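Local coordinates for protein beta-1,4-mannanase (Cryptopygus antarcticus, PDB 4OOU) that hydrolyses internal beta-1,4-mannosidic linkages in mannans, galactomannans and glucomannans, yielding mannobiose, mannotriose and mannotetraose from beta-1,4-mannan, at residues F53-Y58 with T103-T108; W46-S51 with A59-A64; S28-G33 with D305-I310; F294-W299 with N333-A338. One frame throughout, in Å; residues are numbered along the deposited sequence.

Contact 1 (F53-Y58 with T103-T108)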
loop_
_atom_site.group_PDB
_atom_site.type_symbol
_atom_site.label_atom_id
_atom_site.label_comp_id
_atom_site.label_asym_id
_atom_site.label_seq_id
_atom_site.Cartn_x
_atom_site.Cartn_y
_atom_site.Cartn_z
ATOM N N PHE A 53 2.424 13.345 9.750
ATOM C CA PHE A 53 2.249 12.924 11.117
ATOM C C PHE A 53 3.576 12.917 11.912
ATOM O O PHE A 53 4.658 12.623 11.351
ATOM C CB PHE A 53 1.727 11.512 11.104
ATOM C CG PHE A 53 0.627 11.277 10.123
ATOM C CD1 PHE A 53 -0.699 11.462 10.493
ATOM C CD2 PHE A 53 0.922 10.832 8.836
ATOM C CE1 PHE A 53 -1.707 11.224 9.588
ATOM C CE2 PHE A 53 -0.083 10.589 7.919
ATOM C CZ PHE A 53 -1.404 10.780 8.298
ATOM N N GLY A 54 3.474 13.194 13.218
ATOM C CA GLY A 54 4.637 13.279 14.109
ATOM C C GLY A 54 5.101 14.713 14.294
ATOM O O GLY A 54 4.784 15.582 13.446
ATOM N N ASN A 55 5.846 14.964 15.387
ATOM C CA ASN A 55 6.485 16.276 15.664
ATOM C C ASN A 55 5.505 17.424 15.478
ATOM O O ASN A 55 5.790 18.433 14.830
ATOM C CB ASN A 55 7.737 16.487 14.801
ATOM C CG ASN A 55 8.881 15.538 15.174
ATOM O OD1 ASN A 55 8.865 14.901 16.232
ATOM N ND2 ASN A 55 9.895 15.462 14.310
ATOM N N GLY A 56 4.317 17.220 16.035
ATOM C CA GLY A 56 3.236 18.165 15.968
ATOM C C GLY A 56 2.925 18.710 14.604
ATOM O O GLY A 56 2.401 19.814 14.512
ATOM N N GLN A 57 3.219 17.952 13.550
ATOM C CA GLN A 57 3.090 18.484 12.167
ATOM C C GLN A 57 1.693 18.275 11.606
ATOM O O GLN A 57 1.330 18.835 10.583
ATOM C CB GLN A 57 4.123 17.840 11.220
ATOM C CG GLN A 57 5.574 18.130 11.570
ATOM C CD GLN A 57 5.941 19.589 11.475
ATOM O OE1 GLN A 57 5.402 20.344 10.655
ATOM N NE2 GLN A 57 6.888 20.000 12.301
ATOM N N TYR A 58 0.914 17.456 12.294
ATOM C CA TYR A 58 -0.434 17.135 11.866
ATOM C C TYR A 58 -1.391 18.299 12.025
ATOM O O TYR A 58 -2.383 18.378 11.286
ATOM C CB TYR A 58 -0.915 15.950 12.667
ATOM C CG TYR A 58 -2.279 15.418 12.313
ATOM C CD1 TYR A 58 -2.452 14.538 11.258
ATOM C CD2 TYR A 58 -3.387 15.741 13.061
ATOM C CE1 TYR A 58 -3.701 14.014 10.952
ATOM C CE2 TYR A 58 -4.629 15.227 12.749
ATOM C CZ TYR A 58 -4.782 14.358 11.694
ATOM O OH TYR A 58 -6.024 13.825 11.388
ATOM N N THR A 103 8.492 6.723 18.204
ATOM C CA THR A 103 7.623 6.937 17.114
ATOM C C THR A 103 8.076 8.272 16.464
ATOM O O THR A 103 8.393 8.336 15.288
ATOM C CB THR A 103 6.184 6.836 17.706
ATOM O OG1 THR A 103 5.390 5.873 16.986
ATOM C CG2 THR A 103 5.514 8.169 17.832
ATOM N N ASP A 104 8.198 9.320 17.252
ATOM C CA ASP A 104 8.719 10.579 16.750
ATOM C C ASP A 104 9.143 11.348 17.998
ATOM O O ASP A 104 8.672 11.020 19.090
ATOM C CB ASP A 104 7.656 11.304 15.949
ATOM C CG ASP A 104 6.479 11.753 16.781
ATOM O OD1 ASP A 104 5.711 10.891 17.235
ATOM O OD2 ASP A 104 6.288 12.977 16.952
ATOM N N SER A 105 10.054 12.311 17.885
ATOM C CA SER A 105 10.676 12.868 19.092
ATOM C C SER A 105 9.637 13.520 20.011
ATOM O O SER A 105 9.697 13.323 21.237
ATOM C CB SER A 105 11.804 13.839 18.759
ATOM O OG SER A 105 11.414 14.661 17.682
ATOM N N LYS A 106 8.681 14.252 19.422
ATOM C CA LYS A 106 7.516 14.787 20.181
ATOM C C LYS A 106 6.473 13.720 20.609
ATOM O O LYS A 106 5.524 14.083 21.276
ATOM C CB LYS A 106 6.779 15.898 19.397
ATOM C CG LYS A 106 7.268 17.332 19.591
ATOM C CD LYS A 106 8.496 17.645 18.718
ATOM C CE LYS A 106 9.105 19.032 18.951
ATOM N NZ LYS A 106 8.418 20.096 18.167
ATOM N N LYS A 107 6.625 12.450 20.203
ATOM C CA LYS A 107 5.668 11.382 20.540
ATOM C C LYS A 107 4.206 11.764 20.261
ATOM O O LYS A 107 3.298 11.569 21.075
ATOM C CB LYS A 107 5.815 10.936 22.007
ATOM C CG LYS A 107 7.040 10.100 22.312
ATOM C CD LYS A 107 7.048 9.679 23.780
ATOM C CE LYS A 107 8.474 9.566 24.311
ATOM N NZ LYS A 107 8.784 8.252 24.954
ATOM N N THR A 108 4.006 12.254 19.058
ATOM C CA THR A 108 2.724 12.731 18.558
ATOM C C THR A 108 2.082 11.779 17.524
ATOM O O THR A 108 0.869 11.853 17.278
ATOM C CB THR A 108 3.007 14.111 17.926
ATOM O OG1 THR A 108 2.826 15.123 18.918
ATOM C CG2 THR A 108 2.171 14.410 16.712
HETATM O O HOH W 1 10.864 12.969 15.009
#

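Contact 2 (W46-S51 with A59-A64)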
loop_
_atom_site.group_PDB
_atom_site.type_symbol
_atom_site.label_atom_id
_atom_site.label_comp_id
_atom_site.label_asym_id
_atom_site.label_seq_id
_atom_site.Cartn_x
_atom_site.Cartn_y
_atom_site.Cartn_z
ATOM N N TRP A 46 0.346 12.190 0.257
ATOM C CA TRP A 46 0.775 13.021 1.369
ATOM C C TRP A 46 0.267 14.444 1.150
ATOM O O TRP A 46 -0.335 14.757 0.135
ATOM C CB TRP A 46 2.294 12.977 1.497
ATOM C CG TRP A 46 2.983 13.410 0.260
ATOM C CD1 TRP A 46 3.208 14.695 -0.137
ATOM C CD2 TRP A 46 3.505 12.572 -0.769
ATOM N NE1 TRP A 46 3.857 14.711 -1.342
ATOM C CE2 TRP A 46 4.058 13.420 -1.757
ATOM C CE3 TRP A 46 3.577 11.183 -0.956
ATOM C CZ2 TRP A 46 4.667 12.926 -2.928
ATOM C CZ3 TRP A 46 4.210 10.690 -2.119
ATOM C CH2 TRP A 46 4.747 11.572 -3.081
ATOM N N ARG A 47 0.457 15.290 2.135
ATOM C CA ARG A 47 0.264 16.722 1.962
ATOM C C ARG A 47 1.673 17.313 2.041
ATOM O O ARG A 47 2.157 17.941 1.108
ATOM C CB ARG A 47 -0.693 17.221 3.055
ATOM C CG ARG A 47 -0.659 18.705 3.371
ATOM C CD ARG A 47 -0.971 19.586 2.179
ATOM N NE ARG A 47 -1.429 20.959 2.495
ATOM C CZ ARG A 47 -1.072 21.729 3.545
ATOM N NH1 ARG A 47 -0.204 21.352 4.504
ATOM N NH2 ARG A 47 -1.613 22.934 3.639
ATOM N N SER A 48 2.331 17.020 3.152
ATOM C CA SER A 48 3.752 17.222 3.321
ATOM C C SER A 48 4.540 15.898 3.406
ATOM O O SER A 48 4.287 15.069 4.302
ATOM C CB SER A 48 3.991 18.046 4.578
ATOM O OG SER A 48 3.306 19.267 4.484
ATOM N N TYR A 49 5.510 15.739 2.497
ATOM C CA TYR A 49 6.126 14.426 2.194
ATOM C C TYR A 49 6.918 13.852 3.325
ATOM O O TYR A 49 8.059 14.199 3.505
ATOM C CB TYR A 49 7.025 14.558 0.946
ATOM C CG TYR A 49 7.781 13.309 0.491
ATOM C CD1 TYR A 49 7.111 12.205 -0.072
ATOM C CD2 TYR A 49 9.178 13.257 0.563
ATOM C CE1 TYR A 49 7.816 11.076 -0.511
ATOM C CE2 TYR A 49 9.877 12.148 0.104
ATOM C CZ TYR A 49 9.211 11.051 -0.420
ATOM O OH TYR A 49 9.949 9.942 -0.845
ATOM N N GLY A 50 6.318 12.980 4.111
ATOM C CA GLY A 50 7.041 12.384 5.229
ATOM C C GLY A 50 6.924 13.152 6.527
ATOM O O GLY A 50 7.345 12.623 7.563
ATOM N N SER A 51 6.357 14.374 6.480
ATOM C CA SER A 51 6.031 15.173 7.687
ATOM C C SER A 51 4.518 15.457 7.986
ATOM O O SER A 51 4.181 16.477 8.598
ATOM C CB SER A 51 6.815 16.485 7.687
ATOM O OG SER A 51 6.499 17.289 6.583
ATOM N N ALA A 59 -1.119 19.192 12.977
ATOM C CA ALA A 59 -1.940 20.417 13.147
ATOM C C ALA A 59 -1.966 21.263 11.875
ATOM O O ALA A 59 -2.926 21.973 11.613
ATOM C CB ALA A 59 -1.458 21.260 14.326
ATOM N N SER A 60 -0.919 21.164 11.075
ATOM C CA SER A 60 -0.829 21.951 9.855
ATOM C C SER A 60 -1.417 21.186 8.692
ATOM O O SER A 60 -2.210 21.689 7.886
ATOM C CB SER A 60 0.634 22.218 9.561
ATOM O OG SER A 60 0.751 22.646 8.226
ATOM N N ASN A 61 -1.013 19.930 8.625
ATOM C CA ASN A 61 -1.359 19.046 7.516
ATOM C C ASN A 61 -2.801 18.476 7.560
ATOM O O ASN A 61 -3.474 18.429 6.533
ATOM C CB ASN A 61 -0.277 17.932 7.437
ATOM C CG ASN A 61 1.077 18.473 6.983
ATOM O OD1 ASN A 61 1.167 19.061 5.935
ATOM N ND2 ASN A 61 2.110 18.294 7.777
ATOM N N GLY A 62 -3.259 18.075 8.747
ATOM C CA GLY A 62 -4.576 17.439 8.964
ATOM C C GLY A 62 -5.825 18.044 8.341
ATOM O O GLY A 62 -6.638 17.343 7.763
ATOM N N PRO A 63 -6.014 19.355 8.470
ATOM C CA PRO A 63 -7.208 19.933 7.828
ATOM C C PRO A 63 -7.294 19.709 6.316
ATOM O O PRO A 63 -8.387 19.502 5.803
ATOM C CB PRO A 63 -7.086 21.421 8.138
ATOM C CG PRO A 63 -6.273 21.465 9.395
ATOM C CD PRO A 63 -5.286 20.344 9.286
ATOM N N ALA A 64 -6.168 19.742 5.610
ATOM C CA ALA A 64 -6.203 19.512 4.168
ATOM C C ALA A 64 -6.572 18.069 3.887
ATOM O O ALA A 64 -7.295 17.780 2.942
ATOM C CB ALA A 64 -4.872 19.847 3.495
HETATM O O HOH W 2 5.216 19.359 7.750
#

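Contact 3 (S28-G33 with D305-I310)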
loop_
_atom_site.group_PDB
_atom_site.type_symbol
_atom_site.label_atom_id
_atom_site.label_comp_id
_atom_site.label_asym_id
_atom_site.label_seq_id
_atom_site.Cartn_x
_atom_site.Cartn_y
_atom_site.Cartn_z
ATOM N N SER A 28 -10.052 -14.759 -3.073
ATOM C CA SER A 28 -9.817 -13.682 -4.037
ATOM C C SER A 28 -10.330 -12.286 -3.626
ATOM O O SER A 28 -10.102 -11.279 -4.345
ATOM C CB SER A 28 -10.525 -14.097 -5.315
ATOM O OG SER A 28 -10.145 -15.419 -5.630
ATOM N N ASN A 29 -11.010 -12.191 -2.491
ATOM C CA ASN A 29 -11.772 -10.967 -2.230
ATOM C C ASN A 29 -11.555 -10.272 -0.883
ATOM O O ASN A 29 -11.251 -10.881 0.139
ATOM C CB ASN A 29 -13.285 -11.222 -2.376
ATOM C CG ASN A 29 -13.691 -11.739 -3.743
ATOM O OD1 ASN A 29 -13.343 -11.195 -4.796
ATOM N ND2 ASN A 29 -14.489 -12.794 -3.720
ATOM N N PHE A 30 -11.778 -8.966 -0.902
ATOM C CA PHE A 30 -11.989 -8.238 0.313
ATOM C C PHE A 30 -13.420 -8.465 0.751
ATOM O O PHE A 30 -14.301 -8.569 -0.091
ATOM C CB PHE A 30 -11.764 -6.762 0.090
ATOM C CG PHE A 30 -10.360 -6.421 -0.244
ATOM C CD1 PHE A 30 -9.358 -6.688 0.654
ATOM C CD2 PHE A 30 -10.039 -5.820 -1.457
ATOM C CE1 PHE A 30 -8.065 -6.336 0.367
ATOM C CE2 PHE A 30 -8.738 -5.496 -1.758
ATOM C CZ PHE A 30 -7.754 -5.738 -0.843
ATOM N N TYR A 31 -13.649 -8.567 2.062
ATOM C CA TYR A 31 -15.014 -8.586 2.590
ATOM C C TYR A 31 -15.160 -7.563 3.691
ATOM O O TYR A 31 -14.257 -7.359 4.478
ATOM C CB TYR A 31 -15.367 -9.972 3.121
ATOM C CG TYR A 31 -15.429 -11.023 2.065
ATOM C CD1 TYR A 31 -16.604 -11.288 1.397
ATOM C CD2 TYR A 31 -14.300 -11.744 1.714
ATOM C CE1 TYR A 31 -16.654 -12.249 0.388
ATOM C CE2 TYR A 31 -14.341 -12.722 0.726
ATOM C CZ TYR A 31 -15.520 -12.967 0.064
ATOM O OH TYR A 31 -15.561 -13.942 -0.906
ATOM N N TYR A 32 -16.287 -6.888 3.723
ATOM C CA TYR A 32 -16.667 -6.117 4.888
ATOM C C TYR A 32 -18.109 -6.423 5.267
ATOM O O TYR A 32 -19.042 -6.169 4.511
ATOM C CB TYR A 32 -16.508 -4.613 4.671
ATOM C CG TYR A 32 -16.737 -3.863 5.967
ATOM C CD1 TYR A 32 -15.706 -3.696 6.859
ATOM C CD2 TYR A 32 -18.000 -3.383 6.328
ATOM C CE1 TYR A 32 -15.896 -3.051 8.066
ATOM C CE2 TYR A 32 -18.205 -2.732 7.545
ATOM C CZ TYR A 32 -17.140 -2.567 8.419
ATOM O OH TYR A 32 -17.271 -1.929 9.660
ATOM N N GLY A 33 -18.295 -6.936 6.466
ATOM C CA GLY A 33 -19.654 -7.119 6.995
ATOM C C GLY A 33 -20.401 -8.203 6.257
ATOM O O GLY A 33 -21.622 -8.140 6.110
ATOM N N ASP A 305 -5.472 -16.889 -4.780
ATOM C CA ASP A 305 -5.301 -17.114 -3.321
ATOM C C ASP A 305 -5.519 -15.823 -2.481
ATOM O O ASP A 305 -5.958 -15.882 -1.306
ATOM C CB ASP A 305 -3.898 -17.744 -2.991
ATOM C CG ASP A 305 -2.750 -17.172 -3.863
ATOM O OD1 ASP A 305 -2.966 -17.094 -5.089
ATOM O OD2 ASP A 305 -1.652 -16.795 -3.352
ATOM N N LYS A 306 -5.180 -14.670 -3.071
ATOM C CA LYS A 306 -5.260 -13.375 -2.357
ATOM C C LYS A 306 -5.907 -12.364 -3.255
ATOM O O LYS A 306 -5.794 -12.485 -4.473
ATOM C CB LYS A 306 -3.874 -12.844 -1.986
ATOM C CG LYS A 306 -3.027 -13.760 -1.103
ATOM C CD LYS A 306 -1.681 -13.110 -0.818
ATOM C CE LYS A 306 -0.679 -14.078 -0.223
ATOM N NZ LYS A 306 -1.145 -14.534 1.130
ATOM N N PRO A 307 -6.563 -11.346 -2.671
ATOM C CA PRO A 307 -7.049 -10.199 -3.432
ATOM C C PRO A 307 -5.887 -9.488 -4.111
ATOM O O PRO A 307 -4.757 -9.613 -3.650
ATOM C CB PRO A 307 -7.665 -9.295 -2.371
ATOM C CG PRO A 307 -7.814 -10.123 -1.140
ATOM C CD PRO A 307 -6.730 -11.146 -1.230
ATOM N N LEU A 308 -6.165 -8.807 -5.225
ATOM C CA LEU A 308 -5.188 -8.001 -5.971
ATOM C C LEU A 308 -5.740 -6.576 -6.207
ATOM O O LEU A 308 -6.872 -6.385 -6.679
ATOM C CB LEU A 308 -4.879 -8.646 -7.314
ATOM C CG LEU A 308 -3.984 -7.848 -8.239
ATOM C CD1 LEU A 308 -2.638 -7.619 -7.606
ATOM C CD2 LEU A 308 -3.808 -8.625 -9.529
ATOM N N LEU A 309 -4.932 -5.593 -5.839
ATOM C CA LEU A 309 -5.345 -4.221 -5.771
ATOM C C LEU A 309 -4.508 -3.577 -6.825
ATOM O O LEU A 309 -3.304 -3.841 -6.888
ATOM C CB LEU A 309 -4.944 -3.646 -4.405
ATOM C CG LEU A 309 -5.473 -2.364 -3.717
ATOM C CD1 LEU A 309 -4.383 -1.561 -3.014
ATOM C CD2 LEU A 309 -6.270 -1.447 -4.629
ATOM N N ILE A 310 -5.115 -2.737 -7.644
ATOM C CA ILE A 310 -4.329 -1.804 -8.441
ATOM C C ILE A 310 -4.062 -0.577 -7.587
ATOM O O ILE A 310 -4.925 0.301 -7.453
ATOM C CB ILE A 310 -5.009 -1.405 -9.765
ATOM C CG1 ILE A 310 -5.422 -2.684 -10.515
ATOM C CG2 ILE A 310 -4.054 -0.514 -10.573
ATOM C CD1 ILE A 310 -6.183 -2.481 -11.807
#

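Contact 4 (F294-W299 with N333-A338)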
loop_
_atom_site.group_PDB
_atom_site.type_symbol
_atom_site.label_atom_id
_atom_site.label_comp_id
_atom_site.label_asym_id
_atom_site.label_seq_id
_atom_site.Cartn_x
_atom_site.Cartn_y
_atom_site.Cartn_z
ATOM N N PHE A 294 -4.406 -3.154 -16.984
ATOM C CA PHE A 294 -5.489 -2.661 -17.835
ATOM C C PHE A 294 -5.361 -3.245 -19.233
ATOM O O PHE A 294 -6.232 -3.020 -20.065
ATOM C CB PHE A 294 -5.556 -1.124 -17.883
ATOM C CG PHE A 294 -5.987 -0.499 -16.585
ATOM C CD1 PHE A 294 -7.291 -0.613 -16.151
ATOM C CD2 PHE A 294 -5.072 0.183 -15.771
ATOM C CE1 PHE A 294 -7.685 -0.059 -14.921
ATOM C CE2 PHE A 294 -5.455 0.732 -14.546
ATOM C CZ PHE A 294 -6.769 0.614 -14.117
ATOM N N LYS A 295 -4.312 -4.033 -19.475
ATOM C CA LYS A 295 -4.233 -4.850 -20.697
ATOM C C LYS A 295 -4.898 -6.212 -20.538
ATOM O O LYS A 295 -5.171 -6.875 -21.514
ATOM C CB LYS A 295 -2.779 -5.044 -21.139
ATOM C CG LYS A 295 -2.250 -3.920 -22.004
ATOM C CD LYS A 295 -2.872 -3.987 -23.401
ATOM C CE LYS A 295 -2.008 -3.353 -24.488
ATOM N NZ LYS A 295 -0.807 -4.181 -24.783
ATOM N N VAL A 296 -5.209 -6.611 -19.316
ATOM C CA VAL A 296 -5.344 -8.018 -19.025
ATOM C C VAL A 296 -6.429 -8.280 -17.940
ATOM O O VAL A 296 -7.186 -7.385 -17.601
ATOM C CB VAL A 296 -3.921 -8.501 -18.672
ATOM C CG1 VAL A 296 -3.708 -8.653 -17.170
ATOM C CG2 VAL A 296 -3.574 -9.764 -19.430
ATOM N N ASN A 297 -6.537 -9.512 -17.464
ATOM C CA ASN A 297 -7.433 -9.902 -16.363
ATOM C C ASN A 297 -6.683 -9.946 -15.057
ATOM O O ASN A 297 -5.521 -10.309 -15.056
ATOM C CB ASN A 297 -7.824 -11.372 -16.549
ATOM C CG ASN A 297 -9.194 -11.569 -17.102
ATOM O OD1 ASN A 297 -9.935 -10.623 -17.365
ATOM N ND2 ASN A 297 -9.549 -12.828 -17.286
ATOM N N ARG A 298 -7.338 -9.750 -13.927
ATOM C CA ARG A 298 -6.688 -10.154 -12.668
ATOM C C ARG A 298 -6.417 -11.660 -12.638
ATOM O O ARG A 298 -5.497 -12.139 -11.980
ATOM C CB ARG A 298 -7.536 -9.840 -11.444
ATOM C CG ARG A 298 -8.398 -11.026 -11.067
ATOM C CD ARG A 298 -8.666 -11.118 -9.603
ATOM N NE ARG A 298 -7.620 -11.798 -8.909
ATOM C CZ ARG A 298 -7.734 -12.079 -7.624
ATOM N NH1 ARG A 298 -8.834 -11.743 -7.002
ATOM N NH2 ARG A 298 -6.758 -12.680 -6.955
ATOM N N TRP A 299 -7.267 -12.413 -13.309
ATOM C CA TRP A 299 -7.224 -13.867 -13.256
ATOM C C TRP A 299 -5.997 -14.334 -14.005
ATOM O O TRP A 299 -5.348 -15.313 -13.617
ATOM C CB TRP A 299 -8.488 -14.427 -13.882
ATOM C CG TRP A 299 -9.762 -13.781 -13.318
ATOM C CD1 TRP A 299 -10.616 -12.943 -13.971
ATOM C CD2 TRP A 299 -10.264 -13.895 -11.980
ATOM N NE1 TRP A 299 -11.621 -12.550 -13.143
ATOM C CE2 TRP A 299 -11.438 -13.129 -11.912
ATOM C CE3 TRP A 299 -9.841 -14.584 -10.843
ATOM C CZ2 TRP A 299 -12.192 -13.016 -10.748
ATOM C CZ3 TRP A 299 -10.608 -14.485 -9.674
ATOM C CH2 TRP A 299 -11.767 -13.699 -9.637
ATOM N N ASN A 333 -13.078 -6.585 -14.507
ATOM C CA ASN A 333 -12.146 -7.617 -14.941
ATOM C C ASN A 333 -11.416 -8.224 -13.781
ATOM O O ASN A 333 -10.238 -8.578 -13.868
ATOM C CB ASN A 333 -11.200 -7.049 -15.989
ATOM C CG ASN A 333 -11.908 -6.773 -17.300
ATOM O OD1 ASN A 333 -12.103 -5.626 -17.690
ATOM N ND2 ASN A 333 -12.326 -7.830 -17.967
ATOM N N GLY A 334 -12.140 -8.347 -12.676
ATOM C CA GLY A 334 -11.702 -9.161 -11.553
ATOM C C GLY A 334 -10.844 -8.491 -10.496
ATOM O O GLY A 334 -10.493 -9.126 -9.505
ATOM N N TYR A 335 -10.502 -7.220 -10.650
ATOM C CA TYR A 335 -9.618 -6.649 -9.646
ATOM C C TYR A 335 -10.374 -6.290 -8.376
ATOM O O TYR A 335 -11.581 -6.026 -8.412
ATOM C CB TYR A 335 -8.828 -5.473 -10.181
ATOM C CG TYR A 335 -7.965 -5.842 -11.349
ATOM C CD1 TYR A 335 -6.665 -6.284 -11.160
ATOM C CD2 TYR A 335 -8.458 -5.763 -12.646
ATOM C CE1 TYR A 335 -5.874 -6.647 -12.234
ATOM C CE2 TYR A 335 -7.669 -6.095 -13.726
ATOM C CZ TYR A 335 -6.381 -6.533 -13.518
ATOM O OH TYR A 335 -5.611 -6.857 -14.596
ATOM N N ASN A 336 -9.649 -6.253 -7.265
ATOM C CA ASN A 336 -10.277 -5.991 -5.985
ATOM C C ASN A 336 -10.181 -4.576 -5.508
ATOM O O ASN A 336 -10.758 -4.244 -4.481
ATOM C CB ASN A 336 -9.710 -6.935 -4.972
ATOM C CG ASN A 336 -9.979 -8.341 -5.364
ATOM O OD1 ASN A 336 -11.064 -8.854 -5.139
ATOM N ND2 ASN A 336 -9.020 -8.953 -6.012
ATOM N N GLY A 337 -9.456 -3.738 -6.238
ATOM C CA GLY A 337 -9.635 -2.302 -6.098
ATOM C C GLY A 337 -8.845 -1.514 -7.136
ATOM O O GLY A 337 -8.088 -2.108 -7.915
ATOM N N ALA A 338 -9.002 -0.183 -7.130
ATOM C CA ALA A 338 -8.227 0.708 -8.018
ATOM C C ALA A 338 -8.096 2.108 -7.446
ATOM O O ALA A 338 -9.106 2.742 -7.079
ATOM C CB ALA A 338 -8.859 0.784 -9.392
#

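Contact 1 (F53-Y58 with T103-T108)
Asn-55 sets CG beside its backbone N, anti to the carbonyl carbon (chi1 -68°), and Asp-104 sets CG between its own N and carbonyl carbon (chi1 66°); the two side chains pass each other in opposite directions, with the amide and carboxylate planes 52° apart. Asp-104 OD2 accepts the backbone N of Asn-55 at 2.6 Å in an almost straight bond from above the carboxylate plane. The same group also grips its own loop: Thr-108 N lies 2.8 Å from Asp-104 OD1 and 3.2 Å from OD2, on the syn lone pair of each. Asn-55 OD1 works likewise, with Ser-105 OG 2.9 Å away above the carbonyl plane and Lys-106 N at 3.3 Å, almost in line with the C=O. Water 1 accepts from Asn-55 ND2 and Ser-105 N. Glycine suits position 54, whose backbone angles would jam a side chain against the preceding carbonyl; Thr-108 CG2 packs 3.8 Å from Gly-54 CA. The type I' turn centred on Asn-55 and Gly-56, between strand 35-43 and helix 58-74, thus meets the loop between strand 100-102 and helix 109-122. Held by these amides, with Leu-109 N as a further donor to OD1, the Asp-104 carboxylate probably stays ionised.

Contact 2 (W46-S51 with A59-A64)
Ser-48 OG and Arg-47 NH1 both give hydrogen bonds to one atom, OD1 of the buried Asn-61. The hydroxyl is nearer, with Ser-48 OG 2.6 Å from Asn-61 OD1; the donor is tilted 20° from the carbonyl plane. Arg-47 NH1 lies 3.0 Å from the same OD1, which sits at the edge of the guanidinium and near its plane, although the bond is bent and the amide stands almost perpendicular to the guanidinium. Asparagine fits here because its other end is a donor: ND2 reaches water 2 at 3.3 Å, and this water also accepts from Ser-51 OG at 2.7 Å, while a weak bond joins ND2 to Gln-57 O, just before the start of the helix. Farther out the contact is packing. With CG anti to its backbone N (chi1 159°), Arg-47 brings that CG to 3.2 Å from Asn-61 OD1, and its NE passes 3.8 Å from Ala-64 CB, a methyl small enough to let the arginine lie against the helix. Gly-50 takes the positive phi of a type II turn running from Ser-48 to Ser-51. Asp-52 accepts from the backbone N of both Arg-47 and Ser-48. This is a beta-alpha loop of a TIM barrel folded back on helix 58-74, on the catalytic side, where neighbouring Trp-46 meets the substrate-binding Trp-83 edge-to-face.

Contact 3 (S28-G33 with D305-I310)
Phe-30 and Pro-307 make the main apolar interaction, a CH-pi contact: Pro-307 CB lies 4.0 Å from the centroid of the Phe-30 ring, 13° off its normal and displaced toward the rim. The nearest ring atom is CZ, at 3.9 Å from Pro-307 CB. Phenylalanine takes CG beside its backbone N (chi1 -66°), and the flat ring offers a broad face to the proline; Phe-276 meets the same ring edge-to-face. Pro-307 CG packs instead on backbone, 3.7 Å from Asn-29 O. This contact lies at the floor of the TIM barrel: the hairpin of strands 24-26 and 29-32, which precedes barrel strand 35-43, packs on the entrance to strand 308-313. Proline suits the entry of that strand, since it needs no hydrogen-bond acceptor for its N. A second kind of interaction is a weak CA-H...O contact, with Pro-307 CA 3.4 Å from Ser-28 O. No conventional hydrogen bond crosses between the two segments, and the polar side chains turn elsewhere: Ser-28 OG bonds Asn-304 O, and Lys-306 NZ forms a salt bridge with Asp-260.

Contact 4 (F294-W299 with N333-A338)
Arg-298 lies against Tyr-335 and can be followed outward from its CB. That CB sits over one face of the Tyr-335 ring, 3.8 Å from the centroid and 18° off the normal, displaced toward the rim. CG comes next, 3.6 Å from Gly-334 C, and lies over the centre of the indole of Trp-299, its own neighbour. CD, beside Gly-334 O, is modelled too tightly to be relied on, before the chain bends at chi3 (-85°) to NE. At the tip the guanidinium lies beside the Asn-336 amide, and NH1 bonds Ser-28 O while NH2 bonds Lys-306 O, so arginine serves here as a long apolar shaft ending in several donors. Its backbone N adds a straight bond, with Arg-298 N 3.1 Å from Asn-333 O, nearly in line with that carbonyl. Glycine suits position 334, because its phi is positive and a CB would run into Arg-298 and Trp-299; Gly-334 CA lies 3.7 Å from Trp-299 NE1. At Asn-333 the chain leaves helix 323-332. Loop 294-299, between strands 277-281 and 308-313, thus packs on the helix-to-strand turn of the beta-alpha-beta crossover joining parallel strands 308-313 and 337-340, at the floor of the TIM barrel.

The four contacts form two pairs on opposite sides of the chain's centre. Contacts 1 and 2 have centres 12 Å apart and touch where Gln-57 CB lies 3.0 Å from Ser-51 O. The centres of contacts 3 and 4 are also 12 Å apart, and the two share the barrel sheet, joined by a probable hydrogen bond of 2.8 Å between Leu-308 O and Asn-336 N. Between the pairs, centres are 29 to 38 Å apart and nearest atoms at least about 15 Å. Contact 2 is the nearest of the four to the substrate-binding residues: the Arg-47 side chain is about 10 Å from that of Trp-83 and about 12 Å from that of Trp-341.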